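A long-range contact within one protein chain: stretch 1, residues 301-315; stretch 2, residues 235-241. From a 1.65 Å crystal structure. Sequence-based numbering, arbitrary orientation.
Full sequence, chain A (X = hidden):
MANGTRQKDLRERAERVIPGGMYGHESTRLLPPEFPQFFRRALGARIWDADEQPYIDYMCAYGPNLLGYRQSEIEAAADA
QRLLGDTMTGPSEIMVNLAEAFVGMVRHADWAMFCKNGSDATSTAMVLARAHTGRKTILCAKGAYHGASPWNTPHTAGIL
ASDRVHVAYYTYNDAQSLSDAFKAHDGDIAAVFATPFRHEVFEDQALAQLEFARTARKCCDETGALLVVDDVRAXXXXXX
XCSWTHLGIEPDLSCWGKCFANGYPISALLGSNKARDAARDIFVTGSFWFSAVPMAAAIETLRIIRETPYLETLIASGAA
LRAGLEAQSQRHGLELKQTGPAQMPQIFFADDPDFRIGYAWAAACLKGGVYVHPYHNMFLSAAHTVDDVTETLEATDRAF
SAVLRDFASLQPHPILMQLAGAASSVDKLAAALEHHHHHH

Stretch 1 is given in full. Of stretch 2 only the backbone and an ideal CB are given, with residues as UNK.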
# COMPACT_ATOMS: atom_id res chain seq x y z
N THR A 301 18.46 -4.84 -5.43
CA THR A 301 18.84 -4.08 -4.24
C THR A 301 19.41 -5.01 -3.16
O THR A 301 20.49 -4.73 -2.64
CB THR A 301 17.64 -3.29 -3.71
OG1 THR A 301 17.13 -2.43 -4.73
CG2 THR A 301 18.01 -2.48 -2.49
N LEU A 302 18.73 -6.11 -2.84
CA LEU A 302 19.24 -7.04 -1.85
C LEU A 302 20.60 -7.62 -2.29
O LEU A 302 21.46 -7.84 -1.43
CB LEU A 302 18.25 -8.17 -1.57
CG LEU A 302 16.93 -7.79 -0.89
CD1 LEU A 302 16.03 -9.01 -0.79
CD2 LEU A 302 17.15 -7.15 0.48
N ARG A 303 20.80 -7.87 -3.60
CA ARG A 303 22.10 -8.40 -4.08
C ARG A 303 23.21 -7.37 -3.79
O ARG A 303 24.29 -7.70 -3.31
CB ARG A 303 22.05 -8.79 -5.57
CG ARG A 303 23.36 -9.38 -6.11
CD ARG A 303 23.56 -9.29 -7.61
NE ARG A 303 23.55 -7.93 -8.17
CZ ARG A 303 24.55 -7.07 -8.10
NH1 ARG A 303 25.65 -7.38 -7.46
NH2 ARG A 303 24.43 -5.89 -8.67
N ILE A 304 22.95 -6.12 -4.12
CA ILE A 304 23.88 -5.06 -3.89
C ILE A 304 24.19 -4.93 -2.38
O ILE A 304 25.35 -4.70 -2.02
CB ILE A 304 23.37 -3.77 -4.51
CG1 ILE A 304 23.37 -3.89 -6.04
CG2 ILE A 304 24.18 -2.57 -4.04
CD1 ILE A 304 22.76 -2.74 -6.73
N ILE A 305 23.18 -5.12 -1.52
CA ILE A 305 23.36 -5.03 -0.08
C ILE A 305 24.33 -6.14 0.36
O ILE A 305 25.21 -5.89 1.17
CB ILE A 305 22.01 -5.09 0.66
CG1 ILE A 305 21.21 -3.79 0.50
CG2 ILE A 305 22.16 -5.50 2.11
CD1 ILE A 305 19.76 -3.88 1.01
N ARG A 306 24.16 -7.35 -0.18
CA ARG A 306 24.99 -8.45 0.19
C ARG A 306 26.41 -8.27 -0.38
O ARG A 306 27.31 -8.69 0.27
CB ARG A 306 24.50 -9.81 -0.31
CG ARG A 306 23.13 -10.25 0.18
CD ARG A 306 22.85 -11.71 -0.13
NE ARG A 306 22.76 -11.91 -1.57
CZ ARG A 306 21.71 -11.60 -2.32
NH1 ARG A 306 21.75 -11.79 -3.63
NH2 ARG A 306 20.59 -11.17 -1.76
N GLU A 307 26.57 -7.71 -1.59
CA GLU A 307 27.79 -7.91 -2.38
C GLU A 307 28.70 -6.68 -2.43
O GLU A 307 29.80 -6.79 -2.98
CB GLU A 307 27.47 -8.38 -3.81
CG GLU A 307 27.09 -9.84 -3.82
CD GLU A 307 26.72 -10.48 -5.14
OE1 GLU A 307 26.81 -9.82 -6.17
OE2 GLU A 307 26.29 -11.62 -5.10
N THR A 308 28.28 -5.54 -1.90
CA THR A 308 29.00 -4.29 -2.05
C THR A 308 29.17 -3.65 -0.68
O THR A 308 28.43 -3.98 0.26
CB THR A 308 28.30 -3.31 -3.00
OG1 THR A 308 27.13 -2.82 -2.32
CG2 THR A 308 27.92 -3.91 -4.34
N PRO A 309 30.17 -2.75 -0.51
CA PRO A 309 30.36 -2.00 0.73
C PRO A 309 29.46 -0.75 0.83
O PRO A 309 29.88 0.35 1.28
CB PRO A 309 31.86 -1.64 0.64
CG PRO A 309 32.10 -1.43 -0.81
CD PRO A 309 31.25 -2.50 -1.48
N TYR A 310 28.18 -0.90 0.45
CA TYR A 310 27.27 0.23 0.43
C TYR A 310 27.15 0.80 1.86
O TYR A 310 27.06 2.02 2.06
CB TYR A 310 25.90 -0.16 -0.14
CG TYR A 310 25.03 -0.81 0.91
CD1 TYR A 310 25.19 -2.14 1.23
CD2 TYR A 310 24.17 -0.06 1.68
CE1 TYR A 310 24.49 -2.72 2.26
CE2 TYR A 310 23.43 -0.62 2.70
CZ TYR A 310 23.62 -1.95 3.00
OH TYR A 310 22.93 -2.53 4.00
N LEU A 311 27.11 -0.10 2.85
CA LEU A 311 26.78 0.28 4.24
C LEU A 311 27.96 1.08 4.83
O LEU A 311 27.76 2.14 5.41
CB LEU A 311 26.50 -0.99 5.06
CG LEU A 311 26.16 -0.78 6.54
CD1 LEU A 311 24.96 0.14 6.72
CD2 LEU A 311 25.92 -2.11 7.22
N GLU A 312 29.17 0.57 4.61
CA GLU A 312 30.40 1.21 5.12
C GLU A 312 30.54 2.58 4.46
O GLU A 312 30.83 3.58 5.13
CB GLU A 312 31.59 0.30 4.86
CG GLU A 312 31.52 -0.99 5.63
CD GLU A 312 30.57 -2.03 5.06
OE1 GLU A 312 30.19 -1.95 3.89
OE2 GLU A 312 30.18 -2.89 5.82
N THR A 313 30.20 2.66 3.16
CA THR A 313 30.27 3.92 2.44
C THR A 313 29.34 4.96 3.09
O THR A 313 29.75 6.11 3.38
CB THR A 313 29.97 3.70 0.95
OG1 THR A 313 30.95 2.79 0.46
CG2 THR A 313 29.99 4.98 0.15
N LEU A 314 28.06 4.61 3.29
CA LEU A 314 27.08 5.65 3.74
C LEU A 314 27.34 6.00 5.23
O LEU A 314 27.13 7.11 5.62
CB LEU A 314 25.63 5.24 3.47
CG LEU A 314 25.06 4.01 4.16
CD1 LEU A 314 24.47 4.37 5.52
CD2 LEU A 314 23.99 3.39 3.25
N ILE A 315 27.88 5.06 5.99
CA ILE A 315 28.29 5.33 7.39
C ILE A 315 29.48 6.32 7.40
O ILE A 315 29.48 7.34 8.13
CB ILE A 315 28.59 4.02 8.13
CG1 ILE A 315 27.30 3.25 8.41
CG2 ILE A 315 29.36 4.28 9.44
CD1 ILE A 315 27.53 1.92 9.07
N UNK A 235 16.05 -0.47 8.66
CA UNK A 235 16.50 -1.66 8.01
C UNK A 235 17.50 -1.33 6.89
O UNK A 235 17.29 -0.40 6.11
CB UNK A 235 15.30 -2.44 7.46
N UNK A 236 18.63 -2.02 6.92
CA UNK A 236 19.73 -1.98 5.97
C UNK A 236 20.57 -0.70 6.06
O UNK A 236 21.52 -0.56 5.28
CB UNK A 236 19.18 -2.13 4.55
N UNK A 237 20.28 0.18 7.02
CA UNK A 237 21.22 1.26 7.32
C UNK A 237 21.94 1.00 8.67
O UNK A 237 22.88 1.70 9.02
CB UNK A 237 20.48 2.60 7.36
N UNK A 238 21.51 -0.02 9.42
CA UNK A 238 22.19 -0.42 10.66
C UNK A 238 23.08 -1.65 10.37
O UNK A 238 24.20 -1.73 10.84
CB UNK A 238 21.17 -0.73 11.76
N UNK A 239 22.57 -2.60 9.60
CA UNK A 239 23.23 -3.85 9.34
C UNK A 239 22.65 -4.46 8.06
O UNK A 239 21.66 -3.92 7.53
CB UNK A 239 23.08 -4.80 10.53
N UNK A 240 23.23 -5.59 7.61
CA UNK A 240 22.77 -6.36 6.43
C UNK A 240 21.74 -7.42 6.88
O UNK A 240 21.32 -8.31 6.12
CB UNK A 240 23.95 -7.03 5.72
N UNK A 241 21.29 -7.30 8.12
CA UNK A 241 20.32 -8.14 8.77
C UNK A 241 19.49 -7.22 9.68
O UNK A 241 19.65 -5.99 9.64
CB UNK A 241 20.99 -9.28 9.55

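Position 235 lies beyond the reach of stretch 1: nothing there comes within 5.5 Å of its ideal CB. Its phi/psi of -55/130 are open to most residues, so this contact sets no preference. The deposited residue is Gly 235.

Position 236 is far more constrained. Its phi of 73° and psi of 4° form a left-handed turn, which favours glycine, asparagine or aspartate. Yet its ideal CB sits 3.8 Å from Tyr 310 OH and 4.0 Å from Ile 305 CD1, and the methyl groups of Ile 305 and Leu 302 offer an apolar surface nearby. A sizeable apolar side chain would suit that surface, if the backbone strain can be paid for. The residue is Phe 236, chi1 m. Ile 305 CD1 lies over one face of its ring, 3.7 Å from the centroid in a CH-pi contact, while Leu 302 CD2 packs 3.7 Å from Phe 236 CZ. The backbone contributes as well: Tyr 310 OH donates a 2.7 Å hydrogen bond to Phe 236 O, tying the second helix to this turn.

At 237 CA-to-CB points away, though Leu 314 CD1 is 4.7 Å from the ideal CB. A side chain with an aliphatic start would fit, whatever its end. Arg 237 places its CG 4.3 Å from Leu 314 CD1, and its guanidinium is hydrogen-bonded elsewhere in the structure. Leu 311 meets the backbone here, CD1 standing 3.5 Å from Arg 237 O.

Positions 238 and 239 also point away, so stretch 1 asks little of their side chains. They are Val 238 and Ala 239; Leu 311 CD2 touches the backbone of both, 4.0 Å from Val 238 O and 3.8 Å from Ala 239 CA.

Position 240 points sideways, its ideal CB 4.3 Å from Ile 305 CG2. Farther along lie the carbonyls of Ile 305 and Thr 308, where one helix ends and the next begins, and the carboxylate of Glu 312. Acceptors and a negative charge call for a long cationic donor: lysine could answer part of this, arginine more. Arg 240, with chi1 m and chi2 and chi3 t, sends NE to Ile 305 O (2.8 Å) and NH2 to Thr 308 O (2.8 Å). Its salt bridge with Glu 312 is two-pronged, NH2 to OE1 at 2.8 Å and NH1 to OE2 at 2.9 Å, and Leu 311 CB covers one guanidinium face.

Position 241 points away into space that stretch 1 leaves empty, so many residues would serve. Asp 241 makes its hydrogen bonds outside this contact.

Stretch 2 235-241: GFRVARD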
# COMPACT_ATOMS: atom_id res chain seq x y z
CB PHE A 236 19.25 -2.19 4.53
CG PHE A 236 18.65 -3.55 4.36
CD1 PHE A 236 19.39 -4.67 4.67
CD2 PHE A 236 17.36 -3.72 3.87
CE1 PHE A 236 18.85 -5.93 4.50
CE2 PHE A 236 16.84 -4.99 3.69
CZ PHE A 236 17.58 -6.08 4.00
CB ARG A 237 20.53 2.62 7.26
CG ARG A 237 20.39 3.22 5.87
CD ARG A 237 19.85 4.63 5.97
NE ARG A 237 19.66 5.24 4.68
CZ ARG A 237 18.54 5.14 3.96
NH1 ARG A 237 17.57 4.34 4.39
NH2 ARG A 237 18.41 5.83 2.83
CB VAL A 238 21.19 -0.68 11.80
CG1 VAL A 238 21.85 -1.29 13.03
CG2 VAL A 238 20.45 0.59 12.18
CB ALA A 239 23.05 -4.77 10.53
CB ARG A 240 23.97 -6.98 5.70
CG ARG A 240 24.84 -5.95 4.99
CD ARG A 240 26.09 -6.53 4.36
NE ARG A 240 26.79 -5.58 3.49
CZ ARG A 240 27.67 -4.67 3.92
NH1 ARG A 240 27.97 -4.61 5.21
NH2 ARG A 240 28.18 -3.78 3.08
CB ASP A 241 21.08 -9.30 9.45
CG ASP A 241 20.26 -10.51 9.87
OD1 ASP A 241 19.02 -10.41 10.00
OD2 ASP A 241 20.86 -11.57 10.03
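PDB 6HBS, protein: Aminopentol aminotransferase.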